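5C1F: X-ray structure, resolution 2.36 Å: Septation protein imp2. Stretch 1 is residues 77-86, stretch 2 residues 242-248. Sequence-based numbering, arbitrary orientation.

Stretch 1 (77-86) VMKAEVDNMA
Stretch 2, residues 242-248: QACERIR

Two antiparallel helical segments of septation protein imp2, residues 77-86 and 242-248, pack with axes 9.3 Å apart at closest approach and N-to-C directions 174° apart; both helices continue beyond the segments at each end. Phi/psi stay near -65/-40, relaxing to -82/-28 at E81, and i to i+4 bonds such as E81 N to V77 O (2.8 Å) and I247 N to A243 O (3.2 Å) hold the backbones. The register sets M78 CA 5.8 Å from I247 CA and E81 CA 5.6 Å from A243 CA; together the segments bury 380 Å². V77 (chi1 t) points toward the partner helix, its CG1 4.4 Å from I247 CA. M78 (chi1 t, chi2 -93°, chi3 m) starts sideways and its end leads away, yet CG lies 4.0 Å from I247 CD1. K79 points away and A80 is out of reach. E81, buried and pointing toward stretch 2, has chi1 and chi2 both m and chi3 -13°. Its carboxylate meets the edge of the R246 guanidinium in a two-pronged salt bridge: R246 NE donates to E81 OE2 (2.9 Å, 167°) and R246 NH2 to E81 OE1 (3.0 Å, 151°). R246 reaches it with chi angles m, t, m and -88°. E81 OE1 lies 3.5 Å from A243 CB, while E81 CB packs 3.7 Å from I247 CG1. V82 points away. One turn after A80, N84 (chi1 m) donates from ND2 to E81 OE1 (3.0 Å, 175°), so that oxygen accepts two hydrogen bonds. M85 (m, t, -111°) starts sideways but its flexible end comes nearer: CG sits 3.7 Å from A243 CB, and CE lies 4.2 Å from C244 SG and 4.3 Å from I247 CD1. I247 (m, t) thus supplies an apolar side chain shared by M78, E81 (through CB) and M85, while V77 reaches only its CA.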

# COMPACT_ATOMS: atom_id res chain seq x y z
N VAL A 77 -20.61 3.49 -0.75
CA VAL A 77 -20.05 2.92 0.47
C VAL A 77 -18.67 2.34 0.20
O VAL A 77 -17.74 2.54 0.99
CB VAL A 77 -20.98 1.82 1.05
CG1 VAL A 77 -20.24 0.99 2.08
CG2 VAL A 77 -22.23 2.45 1.65
N MET A 78 -18.52 1.66 -0.93
CA MET A 78 -17.24 1.08 -1.32
C MET A 78 -16.19 2.17 -1.51
O MET A 78 -15.04 2.02 -1.08
CB MET A 78 -17.40 0.25 -2.59
CG MET A 78 -16.18 -0.56 -2.97
SD MET A 78 -15.10 0.31 -4.11
CE MET A 78 -16.18 0.46 -5.54
N LYS A 79 -16.58 3.27 -2.14
CA LYS A 79 -15.66 4.37 -2.40
C LYS A 79 -15.30 5.09 -1.10
O LYS A 79 -14.17 5.51 -0.91
CB LYS A 79 -16.26 5.35 -3.40
CG LYS A 79 -15.23 6.13 -4.19
CD LYS A 79 -15.83 6.74 -5.45
CE LYS A 79 -16.98 7.67 -5.10
NZ LYS A 79 -16.47 8.80 -4.28
N ALA A 80 -16.28 5.22 -0.22
CA ALA A 80 -16.04 5.81 1.09
C ALA A 80 -15.13 4.93 1.94
O ALA A 80 -14.33 5.44 2.73
CB ALA A 80 -17.36 6.05 1.81
N GLU A 81 -15.24 3.62 1.78
CA GLU A 81 -14.44 2.71 2.59
C GLU A 81 -13.03 2.55 2.03
O GLU A 81 -12.09 2.29 2.78
CB GLU A 81 -15.12 1.34 2.73
CG GLU A 81 -16.37 1.35 3.62
CD GLU A 81 -16.08 1.80 5.06
OE1 GLU A 81 -14.90 1.86 5.46
OE2 GLU A 81 -17.05 2.08 5.80
N VAL A 82 -12.88 2.71 0.72
CA VAL A 82 -11.56 2.77 0.11
C VAL A 82 -10.86 4.04 0.59
O VAL A 82 -9.65 4.05 0.82
CB VAL A 82 -11.64 2.73 -1.44
CG1 VAL A 82 -10.34 3.19 -2.07
CG2 VAL A 82 -12.00 1.33 -1.91
N ASP A 83 -11.64 5.10 0.77
CA ASP A 83 -11.13 6.35 1.32
C ASP A 83 -10.69 6.16 2.77
O ASP A 83 -9.65 6.68 3.18
CB ASP A 83 -12.18 7.46 1.22
CG ASP A 83 -11.60 8.85 1.41
OD1 ASP A 83 -10.37 9.02 1.25
OD2 ASP A 83 -12.37 9.78 1.70
N ASN A 84 -11.47 5.41 3.54
CA ASN A 84 -11.12 5.11 4.92
C ASN A 84 -9.83 4.31 5.00
O ASN A 84 -9.03 4.47 5.92
CB ASN A 84 -12.24 4.37 5.63
CG ASN A 84 -13.37 5.28 6.05
OD1 ASN A 84 -13.16 6.48 6.27
ND2 ASN A 84 -14.57 4.73 6.17
N MET A 85 -9.63 3.43 4.02
CA MET A 85 -8.40 2.66 3.96
C MET A 85 -7.22 3.58 3.63
O MET A 85 -6.13 3.42 4.19
CB MET A 85 -8.53 1.54 2.93
CG MET A 85 -9.43 0.40 3.40
SD MET A 85 -9.50 -0.99 2.26
CE MET A 85 -11.18 -0.86 1.66
N ALA A 86 -7.44 4.55 2.74
CA ALA A 86 -6.42 5.53 2.41
C ALA A 86 -6.00 6.34 3.64
O ALA A 86 -4.81 6.50 3.90
CB ALA A 86 -6.92 6.47 1.31
N GLN A 242 -11.52 -4.29 8.53
CA GLN A 242 -12.77 -3.79 9.09
C GLN A 242 -13.54 -3.00 8.03
O GLN A 242 -14.76 -3.06 7.97
CB GLN A 242 -12.52 -2.91 10.32
CG GLN A 242 -12.07 -3.67 11.56
CD GLN A 242 -13.10 -4.68 12.03
OE1 GLN A 242 -14.15 -4.32 12.55
NE2 GLN A 242 -12.79 -5.96 11.86
N ALA A 243 -12.81 -2.26 7.20
CA ALA A 243 -13.42 -1.49 6.12
C ALA A 243 -14.05 -2.42 5.08
O ALA A 243 -15.15 -2.16 4.58
CB ALA A 243 -12.40 -0.57 5.47
N CYS A 244 -13.34 -3.50 4.76
CA CYS A 244 -13.85 -4.50 3.83
C CYS A 244 -15.11 -5.15 4.36
O CYS A 244 -16.05 -5.40 3.60
CB CYS A 244 -12.80 -5.57 3.55
SG CYS A 244 -11.41 -4.98 2.59
N GLU A 245 -15.13 -5.42 5.66
CA GLU A 245 -16.26 -6.07 6.29
C GLU A 245 -17.49 -5.18 6.21
O GLU A 245 -18.60 -5.66 6.00
CB GLU A 245 -15.94 -6.42 7.74
CG GLU A 245 -16.84 -7.50 8.32
CD GLU A 245 -16.60 -8.86 7.69
OE1 GLU A 245 -15.46 -9.36 7.77
OE2 GLU A 245 -17.56 -9.43 7.11
N ARG A 246 -17.29 -3.88 6.36
CA ARG A 246 -18.40 -2.93 6.27
C ARG A 246 -18.96 -2.88 4.84
O ARG A 246 -20.17 -2.72 4.66
CB ARG A 246 -17.97 -1.54 6.74
CG ARG A 246 -17.71 -1.47 8.25
CD ARG A 246 -17.54 -0.04 8.77
NE ARG A 246 -16.35 0.62 8.24
CZ ARG A 246 -15.15 0.56 8.81
NH1 ARG A 246 -14.97 -0.14 9.92
NH2 ARG A 246 -14.12 1.20 8.25
N ILE A 247 -18.10 -3.02 3.84
CA ILE A 247 -18.55 -3.08 2.46
C ILE A 247 -19.44 -4.31 2.26
O ILE A 247 -20.53 -4.22 1.69
CB ILE A 247 -17.38 -3.13 1.45
CG1 ILE A 247 -16.54 -1.85 1.55
CG2 ILE A 247 -17.91 -3.30 0.04
CD1 ILE A 247 -15.27 -1.87 0.73
N ARG A 248 -18.97 -5.46 2.76
CA ARG A 248 -19.72 -6.70 2.65
C ARG A 248 -21.06 -6.64 3.37
O ARG A 248 -22.05 -7.18 2.89
CB ARG A 248 -18.90 -7.87 3.20
CG ARG A 248 -17.69 -8.21 2.35
CD ARG A 248 -17.11 -9.56 2.72
NE ARG A 248 -16.26 -9.49 3.91
CZ ARG A 248 -14.96 -9.23 3.87
NH1 ARG A 248 -14.36 -9.01 2.71
NH2 ARG A 248 -14.26 -9.20 5.00